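Local atomic coordinates of beta-hexosaminidase (Neisseria gonorrhoeae, PDB entry 6JTJ), a protein that probably cleaves terminal beta-1,4-linked N-acetylglucosamine from peptide-linked peptidoglycan fragments during cell-wall recycling. Residues I42-V47 / Y352-L357; E91-R96 / L100-D105. All coordinates share one frame; numbering follows the deposited sequence.

Contact 1: I42-V47 / Y352-L357; sequences IPRGPV and YMENSL
R44 and E354 meet through a single atom on each side: NH2 of R44 lies 3.3 Å from OE1 of E354, a salt bridge whose hydrogen bond is weak and bent, with an N-H...O angle of 131°. In this (beta/alpha)8-type barrel of glycoside hydrolase family 3, the pair joins the lead-in to strand 47-49 to the loop between helices 346-352 and 359-367. OE1 sits at the edge of the guanidinium, in its plane, yet the carboxylate itself stands 87° to that plane, and OE2 of E354, at 4.2 Å from NH2 of R44, does not share in the bridge. Both polar ends depend more on partners nearby than on each other. NH2 of R44 also donates to the backbone O of E99, while Q351 serves both residues, its OE1 taking NH1 of R44 and its NE2 donating to OE2 of E354.

Reach comes from R44, whose chain runs extended from CG to NE and crosses the side chain of E354 at about a right angle. The glutamate leaves its backbone with chi1 at -148°, well off a staggered position, and is extended beyond CG, which brings its end nearer to R44 than its CB direction suggests. Burial is small, 66 Å² in all; W350 and I101 pack against the R44 side chain. Beyond E354 the chain is shaped by an Asx turn, in which OD1 of N355 accepts from N of L357 at 2.9 Å, in the carbonyl plane.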
loop_
_atom_site.group_PDB
_atom_site.type_symbol
_atom_site.label_atom_id
_atom_site.label_comp_id
_atom_site.label_asym_id
_atom_site.label_seq_id
_atom_site.Cartn_x
_atom_site.Cartn_y
_atom_site.Cartn_z
ATOM N N ILE C 42 17.435 32.954 -6.576
ATOM C CA ILE C 42 17.481 31.906 -7.597
ATOM C C ILE C 42 16.051 31.418 -7.852
ATOM O O ILE C 42 15.333 31.107 -6.906
ATOM C CB ILE C 42 18.302 30.696 -7.106
ATOM C CG1 ILE C 42 19.587 31.155 -6.402
ATOM C CG2 ILE C 42 18.615 29.755 -8.262
ATOM C CD1 ILE C 42 20.367 30.038 -5.729
ATOM N N PRO C 43 15.625 31.364 -9.117
ATOM C CA PRO C 43 14.298 30.803 -9.335
ATOM C C PRO C 43 14.178 29.370 -8.773
ATOM O O PRO C 43 15.180 28.625 -8.698
ATOM C CB PRO C 43 14.158 30.802 -10.861
ATOM C CG PRO C 43 15.151 31.800 -11.353
ATOM C CD PRO C 43 16.267 31.796 -10.366
ATOM N N ARG C 44 12.969 29.004 -8.357
ATOM C CA ARG C 44 12.729 27.650 -7.862
ATOM C C ARG C 44 12.867 26.687 -9.021
ATOM O O ARG C 44 12.219 26.857 -10.050
ATOM C CB ARG C 44 11.343 27.542 -7.262
ATOM C CG ARG C 44 11.127 28.354 -6.012
ATOM C CD ARG C 44 9.675 28.274 -5.592
ATOM N NE ARG C 44 9.440 28.896 -4.295
ATOM C CZ ARG C 44 8.547 29.840 -4.040
ATOM N NH1 ARG C 44 7.725 30.311 -4.987
ATOM N NH2 ARG C 44 8.462 30.313 -2.807
ATOM N N GLY C 45 13.748 25.703 -8.867
ATOM C CA GLY C 45 13.955 24.695 -9.901
ATOM C C GLY C 45 12.842 23.672 -9.938
ATOM O O GLY C 45 11.968 23.680 -9.082
ATOM N N PRO C 46 12.884 22.757 -10.916
ATOM C CA PRO C 46 11.810 21.769 -11.097
ATOM C C PRO C 46 12.005 20.446 -10.360
ATOM O O PRO C 46 11.376 19.462 -10.713
ATOM C CB PRO C 46 11.834 21.530 -12.610
ATOM C CG PRO C 46 13.277 21.655 -12.961
ATOM C CD PRO C 46 13.820 22.747 -12.057
ATOM N N VAL C 47 12.860 20.409 -9.354
ATOM C CA VAL C 47 13.089 19.178 -8.609
ATOM C C VAL C 47 12.671 19.399 -7.177
ATOM O O VAL C 47 13.043 20.406 -6.583
ATOM C CB VAL C 47 14.574 18.770 -8.646
ATOM C CG1 VAL C 47 14.835 17.554 -7.772
ATOM C CG2 VAL C 47 15.012 18.489 -10.072
ATOM N N TYR C 352 1.850 29.817 -6.463
ATOM C CA TYR C 352 0.475 29.545 -6.064
ATOM C C TYR C 352 0.396 28.623 -4.825
ATOM O O TYR C 352 -0.530 28.737 -4.033
ATOM C CB TYR C 352 -0.280 28.929 -7.236
ATOM C CG TYR C 352 -1.777 28.786 -7.032
ATOM C CD1 TYR C 352 -2.613 29.907 -6.969
ATOM C CD2 TYR C 352 -2.356 27.531 -6.925
ATOM C CE1 TYR C 352 -3.987 29.770 -6.800
ATOM C CE2 TYR C 352 -3.716 27.381 -6.760
ATOM C CZ TYR C 352 -4.529 28.493 -6.687
ATOM O OH TYR C 352 -5.881 28.305 -6.511
ATOM N N MET C 353 1.391 27.755 -4.634
ATOM C CA MET C 353 1.412 26.837 -3.483
ATOM C C MET C 353 2.002 27.421 -2.197
ATOM O O MET C 353 1.959 26.765 -1.161
ATOM C CB MET C 353 2.178 25.565 -3.850
ATOM C CG MET C 353 1.504 24.738 -4.946
ATOM S SD MET C 353 2.348 23.171 -5.227
ATOM C CE MET C 353 4.055 23.652 -5.491
ATOM N N GLU C 354 2.576 28.623 -2.257
ATOM C CA GLU C 354 3.175 29.220 -1.063
ATOM C C GLU C 354 2.100 29.411 -0.004
ATOM O O GLU C 354 0.958 29.728 -0.314
ATOM C CB GLU C 354 3.873 30.564 -1.328
ATOM C CG GLU C 354 5.073 30.771 -0.406
ATOM C CD GLU C 354 5.934 31.972 -0.781
ATOM O OE1 GLU C 354 7.127 32.043 -0.360
ATOM O OE2 GLU C 354 5.407 32.846 -1.518
ATOM N N ASN C 355 2.475 29.169 1.248
ATOM C CA ASN C 355 1.552 29.365 2.347
ATOM C C ASN C 355 1.111 30.825 2.400
ATOM O O ASN C 355 1.925 31.728 2.218
ATOM C CB ASN C 355 2.178 28.992 3.681
ATOM C CG ASN C 355 1.129 28.641 4.715
ATOM O OD1 ASN C 355 0.421 29.514 5.192
ATOM N ND2 ASN C 355 1.043 27.370 5.080
ATOM N N SER C 356 -0.172 31.045 2.629
ATOM C CA SER C 356 -0.718 32.387 2.612
ATOM C C SER C 356 -0.727 33.055 4.005
ATOM O O SER C 356 -1.022 34.226 4.099
ATOM C CB SER C 356 -2.120 32.371 1.962
ATOM O OG SER C 356 -3.043 31.647 2.749
ATOM N N LEU C 357 -0.435 32.311 5.076
ATOM C CA LEU C 357 -0.435 32.860 6.445
ATOM C C LEU C 357 0.957 33.100 6.976
ATOM O O LEU C 357 1.819 32.240 6.834
ATOM C CB LEU C 357 -1.115 31.892 7.405
ATOM C CG LEU C 357 -2.612 31.627 7.271
ATOM C CD1 LEU C 357 -3.051 30.747 8.435
ATOM C CD2 LEU C 357 -3.416 32.911 7.258
#

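Contact 2: E91-R96 / L100-D105; sequences EIKALR and LIIAVD. With NAG (2-acetamido-2-deoxy-beta-D-glucopyranose), chain I.
I92 and I102 pack methyl to methyl, CG2 of I92 lying 3.8 Å from CD1 of I102, and the same CG2 reaches CB of L100 at 4.1 Å. L100 is the most deeply covered residue here: on its other flank the CD2 methyl rests over one face of the R96 guanidinium, offset toward the rim, 3.8 Å from R96 NE. R96 gets there by a bend at chi3 (-83°), which lays the group across the leucine while NH1 donates to the backbone O of L64 and of D66.

The contact belongs to the beta-alpha-beta unit of strand 69-74, helix 82-94 and strand 101-108, parallel strands linked through the helix. A water bridges the helix end and the strand start, accepting from N of L100 at 2.9 Å, with O of I92 and O of K93 placed to accept from it.

Against this buried apolar packing stands the partly exposed, polar side at K93. Its aliphatic chain, bent at chi2 and chi4, only skims I102 (K93 CE to I102 CD1 4.1 Å), while NZ donates to O of L100 at 3.0 Å, tilted 25° from the carbonyl plane; NZ also forms a salt bridge with OD2 of D160, its strongest partner. At the far strand end D105, whose OD2 also forms a salt bridge with NH2 of R113, accepts from O4 of N-acetylglucosamine on OD1 (2.8 Å) and from O6 on OD2 (2.7 Å).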
loop_
_atom_site.group_PDB
_atom_site.type_symbol
_atom_site.label_atom_id
_atom_site.label_comp_id
_atom_site.label_asym_id
_atom_site.label_seq_id
_atom_site.Cartn_x
_atom_site.Cartn_y
_atom_site.Cartn_z
ATOM N N GLU C 91 15.589 27.218 8.551
ATOM C CA GLU C 91 16.895 27.130 7.913
ATOM C C GLU C 91 16.800 26.714 6.441
ATOM O O GLU C 91 17.614 27.130 5.639
ATOM C CB GLU C 91 17.863 26.238 8.712
ATOM C CG GLU C 91 17.597 24.747 8.666
ATOM C CD GLU C 91 18.582 23.948 9.500
ATOM O OE1 GLU C 91 19.670 24.478 9.759
ATOM O OE2 GLU C 91 18.290 22.800 9.915
ATOM N N ILE C 92 15.802 25.911 6.082
ATOM C CA ILE C 92 15.553 25.611 4.671
ATOM C C ILE C 92 15.166 26.877 3.908
ATOM O O ILE C 92 15.646 27.112 2.802
ATOM C CB ILE C 92 14.439 24.542 4.501
ATOM C CG1 ILE C 92 14.975 23.167 4.913
ATOM C CG2 ILE C 92 13.931 24.494 3.065
ATOM C CD1 ILE C 92 13.901 22.144 5.214
ATOM N N LYS C 93 14.272 27.659 4.490
ATOM C CA LYS C 93 13.765 28.861 3.842
ATOM C C LYS C 93 14.842 29.939 3.721
ATOM O O LYS C 93 14.858 30.699 2.756
ATOM C CB LYS C 93 12.548 29.410 4.592
ATOM C CG LYS C 93 11.364 28.451 4.609
ATOM C CD LYS C 93 10.025 29.159 4.486
ATOM C CE LYS C 93 8.901 28.186 4.106
ATOM N NZ LYS C 93 8.810 27.872 2.637
ATOM N N ALA C 94 15.744 29.992 4.699
ATOM C CA ALA C 94 16.800 31.008 4.726
ATOM C C ALA C 94 17.822 30.869 3.600
ATOM O O ALA C 94 18.538 31.817 3.308
ATOM C CB ALA C 94 17.508 30.985 6.076
ATOM N N LEU C 95 17.906 29.696 2.977
ATOM C CA LEU C 95 18.951 29.443 1.995
ATOM C C LEU C 95 18.856 30.301 0.747
ATOM O O LEU C 95 19.881 30.625 0.150
ATOM C CB LEU C 95 18.962 27.973 1.573
ATOM C CG LEU C 95 19.376 26.965 2.642
ATOM C CD1 LEU C 95 19.166 25.563 2.089
ATOM C CD2 LEU C 95 20.822 27.159 3.089
ATOM N N ARG C 96 17.641 30.647 0.336
ATOM C CA ARG C 96 17.448 31.291 -0.956
ATOM C C ARG C 96 16.071 31.882 -1.073
ATOM O O ARG C 96 15.220 31.655 -0.227
ATOM C CB ARG C 96 17.683 30.296 -2.101
ATOM C CG ARG C 96 16.859 29.014 -1.984
ATOM C CD ARG C 96 17.346 27.893 -2.897
ATOM N NE ARG C 96 16.830 28.014 -4.256
ATOM C CZ ARG C 96 17.091 27.153 -5.233
ATOM N NH1 ARG C 96 17.875 26.091 -5.010
ATOM N NH2 ARG C 96 16.583 27.358 -6.451
ATOM N N LEU C 100 12.344 28.007 -0.848
ATOM C CA LEU C 100 12.007 26.647 -1.236
ATOM C C LEU C 100 10.645 26.275 -0.643
ATOM O O LEU C 100 10.403 26.510 0.530
ATOM C CB LEU C 100 13.079 25.663 -0.751
ATOM C CG LEU C 100 14.459 25.745 -1.423
ATOM C CD1 LEU C 100 15.427 24.794 -0.735
ATOM C CD2 LEU C 100 14.400 25.447 -2.912
ATOM N N ILE C 101 9.770 25.718 -1.478
ATOM C CA ILE C 101 8.457 25.247 -1.048
ATOM C C ILE C 101 8.627 23.943 -0.263
ATOM O O ILE C 101 9.371 23.063 -0.663
ATOM C CB ILE C 101 7.528 25.016 -2.264
ATOM C CG1 ILE C 101 7.153 26.353 -2.905
ATOM C CG2 ILE C 101 6.276 24.249 -1.871
ATOM C CD1 ILE C 101 6.276 27.255 -2.070
ATOM N N ILE C 102 7.958 23.844 0.872
ATOM C CA ILE C 102 8.079 22.685 1.745
ATOM C C ILE C 102 6.726 21.978 1.852
ATOM O O ILE C 102 5.709 22.601 2.189
ATOM C CB ILE C 102 8.563 23.098 3.158
ATOM C CG1 ILE C 102 9.881 23.887 3.056
ATOM C CG2 ILE C 102 8.732 21.870 4.042
ATOM C CD1 ILE C 102 10.420 24.391 4.383
ATOM N N ALA C 103 6.723 20.683 1.574
ATOM C CA ALA C 103 5.501 19.887 1.618
ATOM C C ALA C 103 5.636 18.662 2.502
ATOM O O ALA C 103 6.738 18.273 2.892
ATOM C CB ALA C 103 5.100 19.468 0.215
ATOM N N VAL C 104 4.482 18.095 2.848
ATOM C CA VAL C 104 4.397 16.867 3.648
ATOM C C VAL C 104 3.086 16.134 3.324
ATOM O O VAL C 104 2.130 16.735 2.835
ATOM C CB VAL C 104 4.465 17.185 5.156
ATOM C CG1 VAL C 104 3.182 17.862 5.632
ATOM C CG2 VAL C 104 4.746 15.940 5.978
ATOM N N ASP C 105 3.077 14.830 3.556
ATOM C CA ASP C 105 1.880 14.007 3.442
ATOM C C ASP C 105 1.119 13.972 4.772
ATOM O O ASP C 105 1.359 13.089 5.605
ATOM C CB ASP C 105 2.251 12.569 3.025
ATOM C CG ASP C 105 2.876 12.490 1.639
ATOM O OD1 ASP C 105 2.199 12.901 0.677
ATOM O OD2 ASP C 105 4.013 11.981 1.500
HETATM C C1 NAG I . 3.199 8.068 -3.242
HETATM C C2 NAG I . 1.837 8.013 -2.535
HETATM C C3 NAG I . 1.229 9.393 -2.458
HETATM C C4 NAG I . 2.222 10.395 -1.875
HETATM C C5 NAG I . 3.490 10.457 -2.704
HETATM C C6 NAG I . 4.555 11.317 -2.018
HETATM C C7 NAG I . 0.069 6.249 -2.682
HETATM C C8 NAG I . 0.180 6.098 -1.223
HETATM N N2 NAG I . 0.893 7.159 -3.213
HETATM O O1 NAG I . 3.985 6.944 -2.893
HETATM O O3 NAG I . 0.049 9.322 -1.688
HETATM O O4 NAG I . 1.658 11.677 -1.760
HETATM O O5 NAG I . 4.017 9.153 -2.829
HETATM O O6 NAG I . 4.980 10.792 -0.771
HETATM O O7 NAG I . -0.712 5.533 -3.333
HETATM O O HOH W 1 14.718 28.761 0.670
#

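The two contacts lie on the same side of the chain's centre, their centres about 9 Å apart, and R96 and I101 of contact 2 connect them. R96 NH2 lies 2.9 Å from P43 O, and I101, which points away from the helix in contact 2, packs against contact 1: its CG1 lies 3.7 Å from R44 NE and its CD1 3.8 Å from E354 CA. D160 bonds to both, through OD1 to N355 N and through OD2 to K93. Contact 1 lies away from the substrate-binding and catalytic residues, whereas strand 101-108 of contact 2 runs on to D105 and the sugar, which K210, H211 and the backbone O of D221 of the second subunit also hold.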